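Local coordinates for Myo-inositol phosphohydrolase (Mitsuokella multacida, PDB 4WU3), which probably removes phosphate groups from inositol hexakisphosphate (phytate), as a phosphatase of the protein-tyrosine-phosphatase-like phytase family, at residues A[343-348]-A[420-425]; A[442-447]-A[453-458]; A[491-496]-A[537-542]. The protein carries 2 engineered substitutions. All coordinates share one frame; numbering follows the deposited sequence.

Contact 1 of 3, residues A[343-348]-A[420-425]; sequences RLDTKD and DLRQET. With 4IP (inositol-(1,3,4,5)-tetrakisphosphate), chain F.
OD2 of Asp345 is held end-on by both terminal nitrogens of Arg422, with NH1 2.8 Å and NH2 3.0 Å from that oxygen. Both N-H groups come from the same face of the carboxylate, well above its plane, whereas OD2 sits almost exactly in the guanidinium plane; the two flat groups are turned 50° against each other. On its side edge the same guanidinium takes Glu424, whose OE2 accepts from NE at 2.8 Å and, less directly, from NH2. The bend at chi3 (71°) turns the long chain of Arg422 so that its plane can serve both acids, and NH1 has a further salt-bridge partner in Glu395. Arginine fits here because its planar edge offers N-H groups in several directions. A leucine in place of Arg422 would probably take away the charge shared by these three acids, leaving Asp345 OD2 and Glu424 OE2 without their guanidinium mate, although Arg546 would still pair with Glu424. The contact joins two sheets: strand 342-346, where Asp345 and Thr346 together face Ala433 in a classic beta bulge, and strand 416-422, parallel to its neighbours 535-539 and 503-509, where OD1 of Asp420 accepts from the backbone N of Arg422 in an Asx turn. Two residues before the bulge acid, Arg343 stretches out fully to the bound inositol phosphate, giving NH2 to O6P at 2.6 Å and NH1 to O5P of the same phosphate at 3.2 Å. Asp345 OD1 lies 3.8 Å from Arg343 NE, well out of the guanidinium plane, so this long salt bridge is one of charge alone, while Ser435 is hydrogen-bonded to the same OD1.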
loop_
_atom_site.group_PDB
_atom_site.type_symbol
_atom_site.label_atom_id
_atom_site.label_comp_id
_atom_site.label_asym_id
_atom_site.label_seq_id
_atom_site.Cartn_x
_atom_site.Cartn_y
_atom_site.Cartn_z
ATOM N N ARG A 343 10.963 -11.553 31.303
ATOM C CA ARG A 343 10.079 -12.686 31.297
ATOM C C ARG A 343 10.486 -13.634 32.407
ATOM O O ARG A 343 11.669 -13.890 32.612
ATOM C CB ARG A 343 10.217 -13.395 29.959
ATOM C CG ARG A 343 9.514 -14.735 29.869
ATOM C CD ARG A 343 9.794 -15.381 28.521
ATOM N NE ARG A 343 8.813 -16.409 28.185
ATOM C CZ ARG A 343 8.821 -17.111 27.052
ATOM N NH1 ARG A 343 9.759 -16.905 26.138
ATOM N NH2 ARG A 343 7.889 -18.028 26.832
ATOM N N LEU A 344 9.494 -14.153 33.116
ATOM C CA LEU A 344 9.702 -15.243 34.052
ATOM C C LEU A 344 9.696 -16.574 33.307
ATOM O O LEU A 344 8.639 -17.081 32.959
ATOM C CB LEU A 344 8.588 -15.233 35.097
ATOM C CG LEU A 344 8.521 -16.419 36.056
ATOM C CD1 LEU A 344 9.820 -16.560 36.836
ATOM C CD2 LEU A 344 7.339 -16.213 36.993
ATOM N N ASP A 345 10.877 -17.139 33.067
ATOM C CA ASP A 345 11.000 -18.397 32.327
ATOM C C ASP A 345 10.517 -19.554 33.176
ATOM O O ASP A 345 9.776 -20.413 32.713
ATOM C CB ASP A 345 12.455 -18.658 31.924
ATOM C CG ASP A 345 12.928 -17.752 30.798
ATOM O OD1 ASP A 345 12.074 -17.245 30.048
ATOM O OD2 ASP A 345 14.153 -17.551 30.659
ATOM N N THR A 346 10.964 -19.587 34.426
ATOM C CA THR A 346 10.552 -20.631 35.342
ATOM C C THR A 346 10.759 -20.182 36.783
ATOM O O THR A 346 11.791 -19.612 37.155
ATOM C CB THR A 346 11.266 -21.973 35.058
ATOM O OG1 THR A 346 10.836 -22.962 36.005
ATOM C CG2 THR A 346 12.771 -21.823 35.135
ATOM N N LYS A 347 9.733 -20.429 37.579
ATOM C CA LYS A 347 9.711 -20.037 38.965
ATOM C C LYS A 347 10.570 -20.978 39.778
ATOM O O LYS A 347 10.663 -22.158 39.475
ATOM C CB LYS A 347 8.290 -20.113 39.483
ATOM C CG LYS A 347 7.927 -18.951 40.360
ATOM C CD LYS A 347 6.550 -19.152 40.962
ATOM C CE LYS A 347 6.544 -18.779 42.433
ATOM N NZ LYS A 347 5.176 -18.873 42.991
ATOM N N ASP A 348 11.188 -20.449 40.819
ATOM C CA ASP A 348 12.028 -21.245 41.701
ATOM C C ASP A 348 11.181 -22.263 42.443
ATOM O O ASP A 348 10.354 -21.901 43.284
ATOM C CB ASP A 348 12.724 -20.329 42.692
ATOM C CG ASP A 348 13.777 -21.038 43.509
ATOM O OD1 ASP A 348 13.969 -22.262 43.324
ATOM O OD2 ASP A 348 14.409 -20.361 44.352
ATOM N N ASP A 420 24.076 -24.501 27.597
ATOM C CA ASP A 420 23.064 -23.463 27.487
ATOM C C ASP A 420 23.028 -23.004 26.031
ATOM O O ASP A 420 23.991 -22.432 25.536
ATOM C CB ASP A 420 23.421 -22.320 28.437
ATOM C CG ASP A 420 22.538 -21.090 28.274
ATOM O OD1 ASP A 420 21.500 -21.153 27.586
ATOM O OD2 ASP A 420 22.902 -20.038 28.841
ATOM N N LEU A 421 21.916 -23.258 25.347
ATOM C CA LEU A 421 21.826 -23.001 23.919
ATOM C C LEU A 421 21.106 -21.704 23.577
ATOM O O LEU A 421 20.681 -21.520 22.444
ATOM C CB LEU A 421 21.084 -24.147 23.240
ATOM C CG LEU A 421 21.634 -25.556 23.463
ATOM C CD1 LEU A 421 20.627 -26.594 23.004
ATOM C CD2 LEU A 421 22.961 -25.717 22.734
ATOM N N ARG A 422 20.981 -20.798 24.537
ATOM C CA ARG A 422 20.120 -19.627 24.373
ATOM C C ARG A 422 20.829 -18.364 23.877
ATOM O O ARG A 422 21.706 -17.823 24.558
ATOM C CB ARG A 422 19.445 -19.322 25.698
ATOM C CG ARG A 422 18.639 -20.477 26.259
ATOM C CD ARG A 422 17.934 -20.040 27.530
ATOM N NE ARG A 422 16.848 -19.104 27.260
ATOM C CZ ARG A 422 16.055 -18.595 28.194
ATOM N NH1 ARG A 422 16.229 -18.917 29.475
ATOM N NH2 ARG A 422 15.081 -17.764 27.849
ATOM N N GLN A 423 20.427 -17.875 22.704
ATOM C CA GLN A 423 20.991 -16.624 22.197
ATOM C C GLN A 423 20.480 -15.451 23.015
ATOM O O GLN A 423 21.208 -14.499 23.287
ATOM C CB GLN A 423 20.639 -16.389 20.731
ATOM C CG GLN A 423 21.265 -15.098 20.214
ATOM C CD GLN A 423 20.954 -14.797 18.763
ATOM O OE1 GLN A 423 19.785 -14.730 18.356
ATOM N NE2 GLN A 423 22.005 -14.575 17.975
ATOM N N GLU A 424 19.210 -15.532 23.398
ATOM C CA GLU A 424 18.559 -14.464 24.135
ATOM C C GLU A 424 19.224 -14.290 25.500
ATOM O O GLU A 424 19.722 -15.259 26.096
ATOM C CB GLU A 424 17.062 -14.758 24.301
ATOM C CG GLU A 424 16.735 -15.988 25.140
ATOM C CD GLU A 424 16.519 -17.250 24.318
ATOM O OE1 GLU A 424 16.994 -17.314 23.169
ATOM O OE2 GLU A 424 15.874 -18.185 24.827
ATOM N N THR A 425 19.230 -13.057 25.980
ATOM C CA THR A 425 19.805 -12.723 27.285
ATOM C C THR A 425 18.932 -13.277 28.416
ATOM O O THR A 425 17.729 -13.076 28.418
ATOM C CB THR A 425 19.935 -11.194 27.444
ATOM O OG1 THR A 425 21.103 -10.744 26.759
ATOM C CG2 THR A 425 20.034 -10.800 28.911
HETATM C C1 4IP F . 10.890 -23.128 21.782
HETATM O O1 4IP F . 11.741 -24.111 22.371
HETATM C C2 4IP F . 10.389 -22.162 22.848
HETATM O O2 4IP F . 9.753 -22.892 23.889
HETATM C C3 4IP F . 9.376 -21.176 22.282
HETATM O O3 4IP F . 8.909 -20.317 23.325
HETATM C C4 4IP F . 8.194 -21.888 21.632
HETATM O O4 4IP F . 7.332 -20.911 21.037
HETATM C C5 4IP F . 8.688 -22.858 20.564
HETATM O O5 4IP F . 7.590 -23.570 19.989
HETATM C C6 4IP F . 9.708 -23.845 21.131
HETATM O O6 4IP F . 10.187 -24.711 20.100
HETATM P P1 4IP F . 13.303 -23.858 22.650
HETATM O O1P 4IP F . 13.930 -23.850 21.284
HETATM O O2P 4IP F . 13.678 -25.029 23.521
HETATM O O3P 4IP F . 13.345 -22.541 23.382
HETATM P P3 4IP F . 9.052 -18.716 23.183
HETATM O O4P 4IP F . 8.639 -18.437 21.757
HETATM O O5P 4IP F . 10.509 -18.451 23.487
HETATM O O6P 4IP F . 8.089 -18.159 24.201
HETATM P P4 4IP F . 5.742 -20.871 21.325
HETATM O O7P 4IP F . 5.619 -20.947 22.827
HETATM O O8P 4IP F . 5.333 -19.537 20.750
HETATM O O9P 4IP F . 5.215 -22.085 20.583
HETATM P P5 4IP F . 7.597 -23.920 18.411
HETATM O OPF 4IP F . 8.413 -22.816 17.755
HETATM O OPG 4IP F . 6.124 -23.909 18.059
HETATM O OPH 4IP F . 8.251 -25.281 18.337
#

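Contact 2 of 3, residues A[442-447]-A[453-458]; sequences WGNLGK and LKDENS
Two overlapping beta turns, type I from Trp442 to Leu445 and type II from Asn444 to Lys447, fold the loop 442-447 so that Asn444 faces Asp455 on the helix, their CA atoms 8.5 Å apart. The side chains meet through water rather than directly. One water donates to OD1 of Asn444 at 2.9 Å and to OD1 of Asp455 at 2.8 Å, joining two acceptors that could not bond to each other. Amide and carboxylate planes stand nearly perpendicular, 81° apart. The tight double turn also brings Lys447 back over Asn444: its chain runs extended and then bends at the last torsion (chi4 84°), placing NZ 3.1 Å from Asn444 OD1, tilted from the carbonyl plane. That amide oxygen thus accepts from both the ammonium and the water. The same NZ stays 4.0 Å from OD2 of Asp455, near enough to feel its charge but beyond a salt bridge; OD2 pairs instead with Arg459, one helical turn on. Gly446 occupies the third position of the type II turn with a positive phi (89°), where a side chain would press against the carbonyl O of Leu445. Asparagine suits its place by having a donor as well as an acceptor, since ND2 bonds to the backbone O of Gln423 and to Thr425 OG1, the hydroxyl that also meets Asp455 OD1. The loop, which follows strand 432-438, is thereby tied both to the side of helix 449-463, where Asn444 and Lys447 also touch Val452, and to the turn between strands 416-422 and 426-429.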
loop_
_atom_site.group_PDB
_atom_site.type_symbol
_atom_site.label_atom_id
_atom_site.label_comp_id
_atom_site.label_asym_id
_atom_site.label_seq_id
_atom_site.Cartn_x
_atom_site.Cartn_y
_atom_site.Cartn_z
ATOM N N TRP A 442 13.575 -12.753 20.044
ATOM C CA TRP A 442 14.780 -12.477 19.261
ATOM C C TRP A 442 15.544 -11.258 19.791
ATOM O O TRP A 442 16.114 -10.476 19.024
ATOM C CB TRP A 442 14.438 -12.279 17.780
ATOM C CG TRP A 442 14.076 -13.548 17.071
ATOM C CD1 TRP A 442 14.136 -14.814 17.576
ATOM C CD2 TRP A 442 13.632 -13.679 15.717
ATOM N NE1 TRP A 442 13.733 -15.724 16.631
ATOM C CE2 TRP A 442 13.425 -15.055 15.476
ATOM C CE3 TRP A 442 13.371 -12.768 14.691
ATOM C CZ2 TRP A 442 12.978 -15.541 14.252
ATOM C CZ3 TRP A 442 12.929 -13.250 13.470
ATOM C CH2 TRP A 442 12.733 -14.628 13.264
ATOM N N GLY A 443 15.578 -11.129 21.113
ATOM C CA GLY A 443 16.291 -10.038 21.769
ATOM C C GLY A 443 17.731 -9.835 21.334
ATOM O O GLY A 443 18.230 -8.719 21.372
ATOM N N ASN A 444 18.414 -10.902 20.944
ATOM C CA ASN A 444 19.821 -10.808 20.556
ATOM C C ASN A 444 20.081 -11.268 19.128
ATOM O O ASN A 444 21.183 -11.732 18.801
ATOM C CB ASN A 444 20.687 -11.605 21.521
ATOM C CG ASN A 444 20.847 -10.914 22.848
ATOM O OD1 ASN A 444 20.820 -9.692 22.917
ATOM N ND2 ASN A 444 20.989 -11.693 23.917
ATOM N N LEU A 445 19.072 -11.121 18.278
ATOM C CA LEU A 445 19.211 -11.467 16.870
ATOM C C LEU A 445 20.354 -10.686 16.228
ATOM O O LEU A 445 20.437 -9.469 16.351
ATOM C CB LEU A 445 17.907 -11.188 16.129
ATOM C CG LEU A 445 17.897 -11.664 14.678
ATOM C CD1 LEU A 445 17.816 -13.180 14.586
ATOM C CD2 LEU A 445 16.744 -11.019 13.914
ATOM N N GLY A 446 21.247 -11.394 15.550
ATOM C CA GLY A 446 22.338 -10.743 14.831
ATOM C C GLY A 446 23.593 -10.533 15.656
ATOM O O GLY A 446 24.606 -10.092 15.132
ATOM N N LYS A 447 23.532 -10.830 16.950
ATOM C CA LYS A 447 24.693 -10.644 17.818
ATOM C C LYS A 447 25.567 -11.895 17.822
ATOM O O LYS A 447 25.059 -13.016 17.833
ATOM C CB LYS A 447 24.266 -10.347 19.261
ATOM C CG LYS A 447 23.657 -8.980 19.510
ATOM C CD LYS A 447 23.526 -8.752 21.012
ATOM C CE LYS A 447 23.051 -7.349 21.354
ATOM N NZ LYS A 447 21.573 -7.204 21.296
ATOM N N LEU A 453 27.049 -12.117 25.554
ATOM C CA LEU A 453 27.471 -12.178 26.954
ATOM C C LEU A 453 27.627 -10.786 27.568
ATOM O O LEU A 453 27.346 -10.596 28.757
ATOM C CB LEU A 453 28.770 -12.968 27.101
ATOM C CG LEU A 453 28.622 -14.458 26.816
ATOM C CD1 LEU A 453 29.994 -15.115 26.720
ATOM C CD2 LEU A 453 27.772 -15.114 27.894
ATOM N N LYS A 454 28.073 -9.823 26.761
ATOM C CA LYS A 454 28.213 -8.444 27.219
ATOM C C LYS A 454 26.853 -7.794 27.482
ATOM O O LYS A 454 26.665 -7.113 28.487
ATOM C CB LYS A 454 28.983 -7.612 26.199
ATOM C CG LYS A 454 29.135 -6.167 26.638
ATOM C CD LYS A 454 29.783 -5.296 25.580
ATOM C CE LYS A 454 29.945 -3.875 26.099
ATOM N NZ LYS A 454 30.359 -2.934 25.025
ATOM N N ASP A 455 25.908 -8.000 26.572
ATOM C CA ASP A 455 24.549 -7.531 26.785
ATOM C C ASP A 455 23.987 -8.178 28.043
ATOM O O ASP A 455 23.391 -7.506 28.867
ATOM C CB ASP A 455 23.668 -7.863 25.574
ATOM C CG ASP A 455 22.216 -7.436 25.761
ATOM O OD1 ASP A 455 21.447 -8.181 26.403
ATOM O OD2 ASP A 455 21.833 -6.365 25.248
ATOM N N GLU A 456 24.208 -9.480 28.197
ATOM C CA GLU A 456 23.681 -10.237 29.338
ATOM C C GLU A 456 24.209 -9.727 30.671
ATOM O O GLU A 456 23.442 -9.435 31.589
ATOM C CB GLU A 456 24.012 -11.731 29.189
ATOM C CG GLU A 456 23.245 -12.663 30.118
ATOM C CD GLU A 456 23.220 -14.096 29.605
ATOM O OE1 GLU A 456 24.208 -14.825 29.853
ATOM O OE2 GLU A 456 22.220 -14.497 28.952
ATOM N N ASN A 457 25.527 -9.638 30.794
ATOM C CA ASN A 457 26.109 -9.209 32.052
ATOM C C ASN A 457 25.627 -7.815 32.419
ATOM O O ASN A 457 25.345 -7.530 33.587
ATOM C CB ASN A 457 27.633 -9.266 31.984
ATOM C CG ASN A 457 28.157 -10.688 32.055
ATOM O OD1 ASN A 457 27.802 -11.444 32.958
ATOM N ND2 ASN A 457 29.005 -11.058 31.106
ATOM N N SER A 458 25.510 -6.963 31.406
ATOM C CA SER A 458 25.169 -5.566 31.617
ATOM C C SER A 458 23.741 -5.408 32.113
ATOM O O SER A 458 23.473 -4.634 33.041
ATOM C CB SER A 458 25.359 -4.779 30.325
ATOM O OG SER A 458 25.077 -3.408 30.527
HETATM O O HOH W 1 19.063 -8.525 24.907
#

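Contact 3 of 3, residues A[491-496]-A[537-542]; sequences MTEQQL and HFHSQA. Engineered in segment 537-542: Ser540 (natural residue Cys). With 4IP (inositol-(1,3,4,5)-tetrakisphosphate), chain F.
Glu493 and His539 reach for each other from opposite directions, the carboxylate meeting the imidazole at its edge with the two planes 42° apart. OE2 of Glu493 lies near the ring plane and accepts from NE2 of His539, but the modelled 2.3 Å is very short and the exact length is doubtful. The glutamate gets there by an extended chain, CG anti to the backbone N (chi1 171°), from the first turn of helix 493-499. That turn is fixed by a capping box: Thr492 OG1 accepts from Gln495 N at 3.1 Å, and Gln495 OE1 accepts from Thr492 N at 3.0 Å. At its other nitrogen the ring gives ND1 to the backbone O of Ser540, 3.0 Å away, in a nearly straight bond (174°) along a lone pair in the carbonyl plane. Histidine suits this place because its two nitrogens can bond in two directions, and Phe396 adds an edge-to-face ring contact. His539 opens the phosphate-binding P-loop of the tyrosine phosphatase signature, in which Ser540 is an engineered replacement of the natural cysteine. Backbone N of Gln541 bonds to O3P of the bound inositol phosphate at 3.2 Å. The ND1 bond to Ser540 O, with the carboxylate at NE2, probably sets the rotation of the imidazole, so that the helix-borne Glu493 may act from the second shell to steady the start of the loop that cradles the phosphate.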
loop_
_atom_site.group_PDB
_atom_site.type_symbol
_atom_site.label_atom_id
_atom_site.label_comp_id
_atom_site.label_asym_id
_atom_site.label_seq_id
_atom_site.Cartn_x
_atom_site.Cartn_y
_atom_site.Cartn_z
ATOM N N MET A 491 22.193 -13.523 39.523
ATOM C CA MET A 491 23.292 -14.360 39.012
ATOM C C MET A 491 23.132 -14.574 37.503
ATOM O O MET A 491 22.021 -14.461 36.969
ATOM C CB MET A 491 23.283 -15.752 39.662
ATOM C CG MET A 491 23.421 -15.799 41.173
ATOM S SD MET A 491 23.458 -17.517 41.687
ATOM C CE MET A 491 21.705 -17.838 41.922
ATOM N N THR A 492 24.236 -14.881 36.823
ATOM C CA THR A 492 24.161 -15.498 35.503
ATOM C C THR A 492 23.920 -16.975 35.743
ATOM O O THR A 492 24.107 -17.463 36.866
ATOM C CB THR A 492 25.453 -15.339 34.667
ATOM O OG1 THR A 492 26.554 -15.989 35.317
ATOM C CG2 THR A 492 25.788 -13.895 34.473
ATOM N N GLU A 493 23.493 -17.688 34.706
ATOM C CA GLU A 493 23.297 -19.133 34.828
ATOM C C GLU A 493 24.634 -19.822 35.052
ATOM O O GLU A 493 24.725 -20.814 35.784
ATOM C CB GLU A 493 22.633 -19.712 33.581
ATOM C CG GLU A 493 22.606 -21.230 33.582
ATOM C CD GLU A 493 21.657 -21.812 32.548
ATOM O OE1 GLU A 493 20.494 -21.341 32.458
ATOM O OE2 GLU A 493 22.069 -22.763 31.843
ATOM N N GLN A 494 25.668 -19.298 34.407
ATOM C CA GLN A 494 26.998 -19.857 34.556
ATOM C C GLN A 494 27.436 -19.832 36.012
ATOM O O GLN A 494 27.908 -20.845 36.528
ATOM C CB GLN A 494 28.006 -19.095 33.715
ATOM C CG GLN A 494 29.433 -19.437 34.086
ATOM C CD GLN A 494 30.405 -19.058 33.004
ATOM O OE1 GLN A 494 30.188 -18.103 32.262
ATOM N NE2 GLN A 494 31.489 -19.809 32.906
ATOM N N GLN A 495 27.277 -18.674 36.659
ATOM C CA GLN A 495 27.588 -18.531 38.079
ATOM C C GLN A 495 26.810 -19.531 38.890
ATOM O O GLN A 495 27.380 -20.221 39.724
ATOM C CB GLN A 495 27.264 -17.124 38.575
ATOM C CG GLN A 495 28.256 -16.077 38.118
ATOM C CD GLN A 495 27.850 -14.668 38.497
ATOM O OE1 GLN A 495 26.685 -14.276 38.376
ATOM N NE2 GLN A 495 28.813 -13.894 38.966
ATOM N N LEU A 496 25.504 -19.621 38.646
ATOM C CA LEU A 496 24.681 -20.621 39.327
ATOM C C LEU A 496 25.194 -22.051 39.110
ATOM O O LEU A 496 25.311 -22.825 40.060
ATOM C CB LEU A 496 23.222 -20.532 38.865
ATOM C CG LEU A 496 22.283 -21.573 39.499
ATOM C CD1 LEU A 496 22.271 -21.428 41.017
ATOM C CD2 LEU A 496 20.875 -21.442 38.929
ATOM N N HIS A 537 24.131 -31.981 29.266
ATOM C CA HIS A 537 22.742 -31.610 29.510
ATOM C C HIS A 537 22.366 -30.361 28.730
ATOM O O HIS A 537 22.793 -29.266 29.061
ATOM C CB HIS A 537 22.478 -31.364 30.987
ATOM C CG HIS A 537 21.069 -30.953 31.266
ATOM N ND1 HIS A 537 20.067 -31.864 31.522
ATOM C CD2 HIS A 537 20.482 -29.736 31.282
ATOM C CE1 HIS A 537 18.929 -31.225 31.706
ATOM N NE2 HIS A 537 19.154 -29.932 31.570
ATOM N N PHE A 538 21.562 -30.533 27.688
ATOM C CA PHE A 538 21.152 -29.416 26.870
ATOM C C PHE A 538 19.896 -28.770 27.412
ATOM O O PHE A 538 18.946 -29.454 27.801
ATOM C CB PHE A 538 20.883 -29.872 25.450
ATOM C CG PHE A 538 22.095 -30.354 24.737
ATOM C CD1 PHE A 538 22.908 -29.475 24.064
ATOM C CD2 PHE A 538 22.413 -31.697 24.734
ATOM C CE1 PHE A 538 24.032 -29.930 23.394
ATOM C CE2 PHE A 538 23.539 -32.155 24.082
ATOM C CZ PHE A 538 24.346 -31.269 23.406
ATOM N N HIS A 539 19.887 -27.442 27.420
ATOM C CA HIS A 539 18.660 -26.706 27.717
ATOM C C HIS A 539 18.553 -25.497 26.805
ATOM O O HIS A 539 19.547 -24.973 26.309
ATOM C CB HIS A 539 18.579 -26.282 29.203
ATOM C CG HIS A 539 19.294 -25.004 29.514
ATOM N ND1 HIS A 539 18.744 -23.763 29.273
ATOM C CD2 HIS A 539 20.521 -24.776 30.031
ATOM C CE1 HIS A 539 19.607 -22.827 29.622
ATOM N NE2 HIS A 539 20.693 -23.415 30.085
ATOM N N SER A 540 17.325 -25.071 26.573
ATOM C CA SER A 540 17.079 -23.808 25.918
ATOM C C SER A 540 16.011 -23.136 26.767
ATOM O O SER A 540 16.130 -23.139 27.992
ATOM C CB SER A 540 16.654 -24.027 24.467
ATOM O OG SER A 540 15.858 -25.189 24.363
ATOM N N GLN A 541 14.980 -22.562 26.157
ATOM C CA GLN A 541 13.939 -21.889 26.938
ATOM C C GLN A 541 12.946 -22.928 27.409
ATOM O O GLN A 541 12.672 -23.032 28.597
ATOM C CB GLN A 541 13.225 -20.798 26.115
ATOM C CG GLN A 541 12.448 -19.776 26.943
ATOM C CD GLN A 541 11.090 -20.269 27.426
ATOM O OE1 GLN A 541 10.460 -21.111 26.798
ATOM N NE2 GLN A 541 10.628 -19.721 28.540
ATOM N N ALA A 542 12.436 -23.712 26.464
ATOM C CA ALA A 542 11.397 -24.702 26.749
ATOM C C ALA A 542 11.877 -26.149 26.685
ATOM O O ALA A 542 11.114 -27.070 26.955
ATOM C CB ALA A 542 10.244 -24.514 25.780
HETATM C C1 4IP F . 10.890 -23.128 21.782
HETATM O O1 4IP F . 11.741 -24.111 22.371
HETATM C C2 4IP F . 10.389 -22.162 22.848
HETATM O O2 4IP F . 9.753 -22.892 23.889
HETATM C C3 4IP F . 9.376 -21.176 22.282
HETATM O O3 4IP F . 8.909 -20.317 23.325
HETATM C C4 4IP F . 8.194 -21.888 21.632
HETATM O O4 4IP F . 7.332 -20.911 21.037
HETATM C C5 4IP F . 8.688 -22.858 20.564
HETATM O O5 4IP F . 7.590 -23.570 19.989
HETATM C C6 4IP F . 9.708 -23.845 21.131
HETATM O O6 4IP F . 10.187 -24.711 20.100
HETATM P P1 4IP F . 13.303 -23.858 22.650
HETATM O O1P 4IP F . 13.930 -23.850 21.284
HETATM O O2P 4IP F . 13.678 -25.029 23.521
HETATM O O3P 4IP F . 13.345 -22.541 23.382
HETATM P P3 4IP F . 9.052 -18.716 23.183
HETATM O O4P 4IP F . 8.639 -18.437 21.757
HETATM O O5P 4IP F . 10.509 -18.451 23.487
HETATM O O6P 4IP F . 8.089 -18.159 24.201
HETATM P P4 4IP F . 5.742 -20.871 21.325
HETATM O O7P 4IP F . 5.619 -20.947 22.827
HETATM O O8P 4IP F . 5.333 -19.537 20.750
HETATM O O9P 4IP F . 5.215 -22.085 20.583
HETATM P P5 4IP F . 7.597 -23.920 18.411
HETATM O OPF 4IP F . 8.413 -22.816 17.755
HETATM O OPG 4IP F . 6.124 -23.909 18.059
HETATM O OPH 4IP F . 8.251 -25.281 18.337
#

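Contacts 1 and 3 lie side by side, their centres about 7 Å apart, on neighbouring strands 416-422 and 535-539 of one sheet, and both touch the inositol phosphate; Asp345 OD1 probably bonds to Gln541 NE2 between them. Contact 3 is buried and rests on a histidine and a carboxylate, whereas contact 1, partly buried, relies on charged networks of arginines and acids. Contact 2 is also partly buried but stands back from the ligand, works through water, and binds a loop to its following helix. It adjoins contact 1 through Thr425 and Gln423, and meets contact 3 merely by packing of Asn457 on Thr492.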